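Local atomic coordinates of probable enoyl-CoA hydratase/isomerase (Mycobacterium abscessus, PDB entry 3SWX), a protein that probably acts on acyl-CoA thioesters as an enoyl-CoA hydratase or isomerase of the crotonase family. Residues Leu24-Pro27 / Asn31-Asp34; Gly46-Glu49 / Arg55-Val58; Glu186-Pro189 / Asp195-Ile198. All coordinates share one frame; numbering follows the deposited sequence.

Interaction 1 (Leu24-Pro27 / Asn31-Asp34)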
ATOM      1  N   LEU B  24     -20.428   3.097 -21.143  1.00 20.14           N
ATOM      2  CA  LEU B  24     -20.332   4.484 -21.566  1.00 20.72           C
ATOM      3  C   LEU B  24     -20.599   4.478 -23.060  1.00 22.03           C
ATOM      4  O   LEU B  24     -19.997   3.702 -23.814  1.00 22.36           O
ATOM      5  CB  LEU B  24     -18.963   5.095 -21.255  1.00 20.29           C
ATOM      6  CG  LEU B  24     -18.442   5.023 -19.802  1.00 18.85           C
ATOM      7  CD1 LEU B  24     -17.062   5.683 -19.722  1.00 18.28           C
ATOM      8  CD2 LEU B  24     -19.439   5.651 -18.790  1.00 16.13           C
ATOM      9  N   ASN B  25     -21.511   5.320 -23.509  1.00 23.30           N
ATOM     10  CA  ASN B  25     -21.963   5.208 -24.894  1.00 24.90           C
ATOM     11  C   ASN B  25     -22.009   6.543 -25.640  1.00 26.41           C
ATOM     12  O   ASN B  25     -23.050   6.924 -26.161  1.00 28.06           O
ATOM     13  CB  ASN B  25     -23.324   4.469 -24.943  1.00 25.05           C
ATOM     14  CG  ASN B  25     -23.702   4.046 -26.357  1.00 26.04           C
ATOM     15  OD1 ASN B  25     -22.830   3.863 -27.201  1.00 28.06           O
ATOM     16  ND2 ASN B  25     -24.991   3.915 -26.622  1.00 24.78           N
ATOM     17  N   ARG B  26     -20.872   7.242 -25.709  1.00 27.29           N
ATOM     18  CA  ARG B  26     -20.715   8.410 -26.603  1.00 28.50           C
ATOM     19  C   ARG B  26     -19.500   8.172 -27.493  1.00 29.27           C
ATOM     20  O   ARG B  26     -18.551   8.972 -27.518  1.00 29.15           O
ATOM     21  CB  ARG B  26     -20.561   9.713 -25.814  1.00 28.80           C
ATOM     22  CG  ARG B  26     -21.694   9.970 -24.814  1.00 29.35           C
ATOM     23  CD  ARG B  26     -21.530  11.301 -24.096  1.00 30.32           C
ATOM     24  NE  ARG B  26     -21.627  12.420 -25.034  1.00 31.67           N
ATOM     25  CZ  ARG B  26     -20.748  13.418 -25.164  1.00 32.22           C
ATOM     26  NH1 ARG B  26     -19.654  13.497 -24.407  1.00 31.40           N
ATOM     27  NH2 ARG B  26     -20.974  14.364 -26.074  1.00 31.25           N
ATOM     28  N   PRO B  27     -19.524   7.057 -28.236  1.00 29.99           N
ATOM     29  CA  PRO B  27     -18.325   6.590 -28.928  1.00 30.56           C
ATOM     30  C   PRO B  27     -17.768   7.589 -29.955  1.00 30.77           C
ATOM     31  O   PRO B  27     -16.565   7.711 -30.060  1.00 31.18           O
ATOM     32  CB  PRO B  27     -18.795   5.287 -29.596  1.00 30.87           C
ATOM     33  CG  PRO B  27     -20.289   5.434 -29.705  1.00 31.70           C
ATOM     34  CD  PRO B  27     -20.663   6.150 -28.453  1.00 30.49           C
ATOM     35  N   ASN B  31     -16.194   8.782 -25.650  1.00 25.06           N
ATOM     36  CA  ASN B  31     -16.743   8.677 -24.304  1.00 24.08           C
ATOM     37  C   ASN B  31     -16.270   9.772 -23.360  1.00 23.21           C
ATOM     38  O   ASN B  31     -16.067   9.516 -22.179  1.00 21.87           O
ATOM     39  CB  ASN B  31     -16.428   7.290 -23.717  1.00 23.71           C
ATOM     40  CG  ASN B  31     -17.102   6.173 -24.489  1.00 23.96           C
ATOM     41  OD1 ASN B  31     -18.190   6.365 -25.050  1.00 23.52           O
ATOM     42  ND2 ASN B  31     -16.471   4.997 -24.512  1.00 21.21           N
ATOM     43  N   ALA B  32     -16.107  10.988 -23.875  1.00 22.63           N
ATOM     44  CA  ALA B  32     -15.799  12.129 -23.027  1.00 22.76           C
ATOM     45  C   ALA B  32     -17.006  12.434 -22.140  1.00 22.30           C
ATOM     46  O   ALA B  32     -18.139  12.413 -22.607  1.00 23.28           O
ATOM     47  CB  ALA B  32     -15.427  13.381 -23.882  1.00 23.22           C
ATOM     48  N   PHE B  33     -16.768  12.680 -20.861  1.00 22.09           N
ATOM     49  CA  PHE B  33     -17.853  12.959 -19.919  1.00 22.17           C
ATOM     50  C   PHE B  33     -18.363  14.392 -20.103  1.00 23.00           C
ATOM     51  O   PHE B  33     -17.692  15.366 -19.746  1.00 22.45           O
ATOM     52  CB  PHE B  33     -17.414  12.714 -18.482  1.00 21.36           C
ATOM     53  CG  PHE B  33     -17.532  11.282 -18.045  1.00 21.25           C
ATOM     54  CD1 PHE B  33     -18.715  10.797 -17.506  1.00 20.25           C
ATOM     55  CD2 PHE B  33     -16.452  10.416 -18.160  1.00 21.32           C
ATOM     56  CE1 PHE B  33     -18.811   9.468 -17.080  1.00 19.91           C
ATOM     57  CE2 PHE B  33     -16.551   9.092 -17.756  1.00 19.92           C
ATOM     58  CZ  PHE B  33     -17.733   8.622 -17.218  1.00 19.59           C
ATOM     59  N   ASP B  34     -19.535  14.508 -20.724  1.00 24.16           N
ATOM     60  CA  ASP B  34     -20.248  15.783 -20.760  1.00 25.18           C
ATOM     61  C   ASP B  34     -21.186  15.825 -19.546  1.00 25.07           C
ATOM     62  O   ASP B  34     -21.205  14.872 -18.754  1.00 24.41           O
ATOM     63  CB  ASP B  34     -20.978  15.997 -22.100  1.00 25.41           C
ATOM     64  CG  ASP B  34     -22.107  14.991 -22.365  1.00 27.34           C
ATOM     65  OD1 ASP B  34     -22.123  13.874 -21.789  1.00 26.68           O
ATOM     66  OD2 ASP B  34     -22.975  15.324 -23.201  1.00 27.77           O
TER
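In the loop that carries the chain from strand 19-24 to helix 35-50, the first crossover of the crotonase fold, Arg26 and Asn31 bind each other twice. Arg26 N donates to Asn31 OD1 at 2.9 Å, nearly in line with the side-chain C=O bond, and Asn31 N returns a bond to Arg26 O at 3.0 Å, arriving above that carbonyl's plane. Beyond this pair Arg26 runs on beside Ala32 and Asp34. Its chain bends at chi3 (64°), which brings NH1 to 2.6 Å from Ala32 O, an acceptor lying in the guanidinium plane, and lays the flat group against the Asp34 carboxylate. The two planes are 9° apart, and Asp34 CG lies over the centre of the guanidinium, 3.4 Å above its plane. The salt bridge, Arg26 NE to Asp34 OD1 at 3.6 Å, is therefore one of charge alone, with no N-H pointing at the oxygen. Asp34 OD1 instead accepts from Met37 N as the N-cap of helix 35-50. Between buried side chains of the two segments, Leu24 CD2 meets Phe33 CZ at 3.8 Å, approaching the ring obliquely, while Asn31 ND2 is held by Glu62 O and Phe66 O. Both ends of the Asn31 amide are thus engaged, which fixes its rotation, and the arginine charge stacked on the capping carboxylate would be expected to favour the ionised form of Asp34.

Interaction 2 (Gly46-Glu49 / Arg55-Val58)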
ATOM      1  N   GLY B  46     -26.640   5.060  -8.667  1.00 22.47           N
ATOM      2  CA  GLY B  46     -27.580   5.235  -7.537  1.00 22.80           C
ATOM      3  C   GLY B  46     -28.712   4.217  -7.593  1.00 23.50           C
ATOM      4  O   GLY B  46     -29.090   3.627  -6.579  1.00 22.39           O
ATOM      5  N   GLU B  47     -29.243   4.005  -8.794  1.00 24.23           N
ATOM      6  CA  GLU B  47     -30.202   2.927  -9.044  1.00 25.98           C
ATOM      7  C   GLU B  47     -29.601   1.572  -8.640  1.00 25.12           C
ATOM      8  O   GLU B  47     -30.258   0.756  -7.975  1.00 25.18           O
ATOM      9  CB  GLU B  47     -30.585   2.908 -10.523  1.00 27.29           C
ATOM     10  CG  GLU B  47     -31.921   2.298 -10.839  1.00 32.93           C
ATOM     11  CD  GLU B  47     -32.954   3.356 -11.207  1.00 39.27           C
ATOM     12  OE1 GLU B  47     -32.749   4.047 -12.241  1.00 41.92           O
ATOM     13  OE2 GLU B  47     -33.954   3.499 -10.458  1.00 42.92           O
ATOM     14  N   TYR B  48     -28.343   1.341  -9.020  1.00 23.70           N
ATOM     15  CA  TYR B  48     -27.683   0.075  -8.701  1.00 23.15           C
ATOM     16  C   TYR B  48     -27.688  -0.149  -7.182  1.00 23.22           C
ATOM     17  O   TYR B  48     -28.076  -1.216  -6.688  1.00 22.42           O
ATOM     18  CB  TYR B  48     -26.256   0.051  -9.296  1.00 21.85           C
ATOM     19  CG  TYR B  48     -25.368  -1.056  -8.777  1.00 20.58           C
ATOM     20  CD1 TYR B  48     -25.779  -2.387  -8.821  1.00 20.08           C
ATOM     21  CD2 TYR B  48     -24.099  -0.772  -8.248  1.00 18.97           C
ATOM     22  CE1 TYR B  48     -24.970  -3.407  -8.333  1.00 19.68           C
ATOM     23  CE2 TYR B  48     -23.283  -1.781  -7.754  1.00 18.65           C
ATOM     24  CZ  TYR B  48     -23.722  -3.106  -7.809  1.00 18.29           C
ATOM     25  OH  TYR B  48     -22.921  -4.121  -7.339  1.00 16.93           O
ATOM     26  N   GLU B  49     -27.275   0.888  -6.466  1.00 24.15           N
ATOM     27  CA  GLU B  49     -27.150   0.879  -5.010  1.00 25.17           C
ATOM     28  C   GLU B  49     -28.411   0.395  -4.311  1.00 26.35           C
ATOM     29  O   GLU B  49     -28.344  -0.399  -3.391  1.00 27.04           O
ATOM     30  CB  GLU B  49     -26.790   2.301  -4.511  1.00 25.43           C
ATOM     31  CG  GLU B  49     -26.705   2.463  -2.994  1.00 25.57           C
ATOM     32  CD  GLU B  49     -25.465   1.818  -2.401  1.00 25.23           C
ATOM     33  OE1 GLU B  49     -24.578   1.420  -3.172  1.00 22.84           O
ATOM     34  OE2 GLU B  49     -25.380   1.724  -1.159  1.00 24.62           O
ATOM     35  N   ARG B  55     -26.183  -7.744  -7.584  1.00 19.49           N
ATOM     36  CA  ARG B  55     -25.119  -8.150  -6.681  1.00 18.93           C
ATOM     37  C   ARG B  55     -23.728  -7.654  -7.088  1.00 18.03           C
ATOM     38  O   ARG B  55     -22.798  -7.757  -6.294  1.00 18.10           O
ATOM     39  CB  ARG B  55     -25.097  -9.682  -6.598  1.00 19.21           C
ATOM     40  CG  ARG B  55     -26.396 -10.289  -6.067  1.00 20.20           C
ATOM     41  CD  ARG B  55     -26.324 -11.802  -5.953  1.00 19.52           C
ATOM     42  NE  ARG B  55     -27.514 -12.310  -5.266  1.00 19.65           N
ATOM     43  CZ  ARG B  55     -27.662 -13.559  -4.811  1.00 20.86           C
ATOM     44  NH1 ARG B  55     -26.702 -14.459  -4.959  1.00 22.65           N
ATOM     45  NH2 ARG B  55     -28.768 -13.906  -4.177  1.00 21.19           N
ATOM     46  N   ALA B  56     -23.598  -7.170  -8.324  1.00 17.33           N
ATOM     47  CA  ALA B  56     -22.336  -6.684  -8.889  1.00 16.54           C
ATOM     48  C   ALA B  56     -22.636  -5.798 -10.094  1.00 16.46           C
ATOM     49  O   ALA B  56     -23.697  -5.908 -10.697  1.00 16.97           O
ATOM     50  CB  ALA B  56     -21.456  -7.831  -9.301  1.00 16.50           C
ATOM     51  N   ALA B  57     -21.721  -4.901 -10.421  1.00 15.99           N
ATOM     52  CA  ALA B  57     -21.867  -4.057 -11.592  1.00 16.58           C
ATOM     53  C   ALA B  57     -20.529  -3.965 -12.349  1.00 16.57           C
ATOM     54  O   ALA B  57     -19.461  -3.867 -11.736  1.00 16.73           O
ATOM     55  CB  ALA B  57     -22.382  -2.650 -11.218  1.00 15.87           C
ATOM     56  N   VAL B  58     -20.632  -3.948 -13.678  1.00 17.10           N
ATOM     57  CA  VAL B  58     -19.496  -3.876 -14.595  1.00 16.59           C
ATOM     58  C   VAL B  58     -19.636  -2.598 -15.404  1.00 17.35           C
ATOM     59  O   VAL B  58     -20.691  -2.348 -15.963  1.00 18.46           O
ATOM     60  CB  VAL B  58     -19.477  -5.085 -15.529  1.00 16.02           C
ATOM     61  CG1 VAL B  58     -18.460  -4.911 -16.635  1.00 15.78           C
ATOM     62  CG2 VAL B  58     -19.158  -6.337 -14.740  1.00 17.44           C
TER
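Tyr48, on helix 35-50, reaches across to Ala56 and Ala57 at the start of strand 56-61. From CB, which heads toward the strand, the ring is carried outward with CG anti to the backbone N (chi1 167°). CG itself is 4.2 Å from Ala57 CB, and CD2 comes a little closer to the same methyl. Further along, CE2 and CZ both lie 3.7 Å from Ala57 CB, so that this methyl sits over the middle of one ring face: a CH-pi contact, 3.7 Å from the ring centroid and 12° off the normal. On the same side of the ring plane, toward CE1, lies the Ala56 peptide, with Ala56 O 3.7 Å from Tyr48 CE1 in an oblique approach. At the tip, OH lies 3.1 Å from Ala56 CA. It is also near the backbone N atoms of Ala56 and Ala57, but the angles are too poor for hydrogen bonds; its partner is Pro104 O. The contact packs the helix of the beta-alpha-beta crossover formed by strand 19-24, helix 35-50 and strand 56-61 onto its second strand, and Leu20 of the first strand touches both Tyr48 and Ala57. Apolar contact supplies the grip between the two segments, while the buried phenol satisfies its polar end at a backbone carbonyl and thereby links the helix to the residue leading into strand 105-109.

Interaction 3 (Glu186-Pro189 / Asp195-Ile198)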
ATOM      1  N   GLU B 186      -5.837  -7.590 -13.793  1.00 15.82           N
ATOM      2  CA  GLU B 186      -5.589  -8.607 -14.791  1.00 16.49           C
ATOM      3  C   GLU B 186      -5.623  -7.976 -16.173  1.00 16.48           C
ATOM      4  O   GLU B 186      -6.443  -7.085 -16.448  1.00 15.39           O
ATOM      5  CB  GLU B 186      -6.623  -9.734 -14.664  1.00 17.04           C
ATOM      6  CG  GLU B 186      -6.348 -10.904 -15.593  1.00 20.56           C
ATOM      7  CD  GLU B 186      -7.388 -12.019 -15.506  1.00 24.70           C
ATOM      8  OE1 GLU B 186      -8.277 -11.992 -14.597  1.00 24.78           O
ATOM      9  OE2 GLU B 186      -7.297 -12.927 -16.378  1.00 26.44           O
ATOM     10  N   ILE B 187      -4.685  -8.421 -17.009  1.00 16.68           N
ATOM     11  CA  ILE B 187      -4.616  -8.042 -18.393  1.00 17.20           C
ATOM     12  C   ILE B 187      -5.012  -9.245 -19.257  1.00 18.04           C
ATOM     13  O   ILE B 187      -4.467 -10.340 -19.102  1.00 17.79           O
ATOM     14  CB  ILE B 187      -3.202  -7.623 -18.802  1.00 17.49           C
ATOM     15  CG1 ILE B 187      -2.650  -6.510 -17.899  1.00 16.50           C
ATOM     16  CG2 ILE B 187      -3.185  -7.170 -20.285  1.00 16.60           C
ATOM     17  CD1 ILE B 187      -1.152  -6.327 -18.080  1.00 19.58           C
ATOM     18  N   VAL B 188      -5.937  -9.009 -20.185  1.00 18.12           N
ATOM     19  CA  VAL B 188      -6.463 -10.052 -21.061  1.00 18.19           C
ATOM     20  C   VAL B 188      -6.299  -9.656 -22.531  1.00 19.00           C
ATOM     21  O   VAL B 188      -5.982  -8.493 -22.833  1.00 18.53           O
ATOM     22  CB  VAL B 188      -7.948 -10.294 -20.762  1.00 18.57           C
ATOM     23  CG1 VAL B 188      -8.125 -10.781 -19.309  1.00 18.24           C
ATOM     24  CG2 VAL B 188      -8.778  -9.023 -21.032  1.00 17.17           C
ATOM     25  N   PRO B 189      -6.499 -10.623 -23.455  1.00 19.63           N
ATOM     26  CA  PRO B 189      -6.343 -10.318 -24.879  1.00 20.16           C
ATOM     27  C   PRO B 189      -7.320  -9.269 -25.397  1.00 20.51           C
ATOM     28  O   PRO B 189      -8.376  -9.042 -24.793  1.00 19.23           O
ATOM     29  CB  PRO B 189      -6.582 -11.676 -25.557  1.00 20.80           C
ATOM     30  CG  PRO B 189      -6.117 -12.679 -24.516  1.00 21.28           C
ATOM     31  CD  PRO B 189      -6.635 -12.073 -23.224  1.00 19.37           C
ATOM     32  N   ASP B 195     -16.025  -9.173 -21.115  1.00 19.80           N
ATOM     33  CA  ASP B 195     -16.398 -10.558 -20.749  1.00 20.24           C
ATOM     34  C   ASP B 195     -15.625 -11.112 -19.544  1.00 19.15           C
ATOM     35  O   ASP B 195     -16.192 -11.872 -18.773  1.00 19.30           O
ATOM     36  CB  ASP B 195     -16.244 -11.518 -21.929  1.00 21.48           C
ATOM     37  CG  ASP B 195     -17.228 -11.220 -23.057  1.00 24.94           C
ATOM     38  OD1 ASP B 195     -18.318 -10.659 -22.800  1.00 28.22           O
ATOM     39  OD2 ASP B 195     -16.891 -11.542 -24.198  1.00 30.02           O
ATOM     40  N   THR B 196     -14.353 -10.742 -19.378  1.00 17.96           N
ATOM     41  CA  THR B 196     -13.596 -11.205 -18.223  1.00 17.61           C
ATOM     42  C   THR B 196     -14.171 -10.562 -16.972  1.00 17.22           C
ATOM     43  O   THR B 196     -14.375 -11.255 -15.964  1.00 17.25           O
ATOM     44  CB  THR B 196     -12.074 -10.948 -18.364  1.00 17.78           C
ATOM     45  OG1 THR B 196     -11.592 -11.637 -19.523  1.00 17.65           O
ATOM     46  CG2 THR B 196     -11.287 -11.442 -17.133  1.00 15.35           C
ATOM     47  N   ALA B 197     -14.490  -9.270 -17.050  1.00 16.88           N
ATOM     48  CA  ALA B 197     -15.066  -8.569 -15.902  1.00 17.34           C
ATOM     49  C   ALA B 197     -16.449  -9.129 -15.503  1.00 17.60           C
ATOM     50  O   ALA B 197     -16.730  -9.271 -14.319  1.00 18.17           O
ATOM     51  CB  ALA B 197     -15.146  -7.052 -16.173  1.00 16.83           C
ATOM     52  N   ILE B 198     -17.289  -9.476 -16.479  1.00 18.10           N
ATOM     53  CA  ILE B 198     -18.618 -10.063 -16.191  1.00 17.67           C
ATOM     54  C   ILE B 198     -18.453 -11.462 -15.583  1.00 18.26           C
ATOM     55  O   ILE B 198     -19.169 -11.824 -14.655  1.00 17.83           O
ATOM     56  CB  ILE B 198     -19.512 -10.125 -17.447  1.00 18.50           C
ATOM     57  CG1 ILE B 198     -19.908  -8.725 -17.914  1.00 17.48           C
ATOM     58  CG2 ILE B 198     -20.802 -10.979 -17.222  1.00 17.02           C
ATOM     59  CD1 ILE B 198     -20.369  -8.685 -19.384  1.00 18.82           C
TER
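With OG1 anti to its own carbonyl carbon (chi1 -60°) and CG2 consequently anti to the backbone N, Thr196 presents both branches of its side chain to Val188, whose chi1 of -62° turns CG1 to meet them. The hydroxyl oxygen rests 3.6 Å from Val188 CG1, and the methyl CG2 lies 3.9 Å from that same carbon. Val188 CB and CG2 stand somewhat farther back, each 4.1 Å from Thr196 OG1, so one methyl of the valine does most of the touching. The two short side chains pass alongside one another in opposite directions. Glu186, two residues earlier on the same side of the strand, arrives differently. Its chain is extended beyond CG and crosses the threonine at about a right angle, bringing OE1 to 4.0 Å from Thr196 CG2; this is a loose van der Waals approach of a carboxylate oxygen to a methyl group.

The contact lies where strand 186-188, the last in order across the six-stranded sheet of this crotonase-like fold, turns back through a short connection into helix 193-205. Val188 CA and Thr196 CA are 7.8 Å apart, leaving room for side chains but no backbone bonding between the segments. Ile128 of the neighbouring strand 126-130 touches Glu186, Thr196 and Ala197, placing the helix against that strand too, and Glu186 and Val188 are both tied to Ala129 by backbone hydrogen bonds. No hydrogen bond links strand and helix here. The polar atom of Thr196 is satisfied elsewhere: OG1 bonds to Glu192 O, four residues back and immediately ahead of helix 193-205.

In the fold
Interactions 1 and 2 involve opposite ends of helix 35-50: the loop of 24-27 and 31-34 leads into its N-terminus, and 46-49 lies near its C-terminus; their centres are 19 Å apart. Interactions 2 and 3 meet directly through Val58, whose CG2 is 3.8 Å from Ala197 O. Strand 56-61 is thus packed on both sides: Ala57 meets Tyr48 of helix 35-50, while Ala56 and Val58 meet helix 193-205. Interaction 1 does not touch interaction 3, their nearest atoms being about 12 Å apart. Through backbone bonds of Phe33 to Gly69 and Asp71, interaction 1 adjoins a segment that, by family resemblance, probably belongs to the oxyanion-hole region; interactions 2 and 3 are packing within the fold.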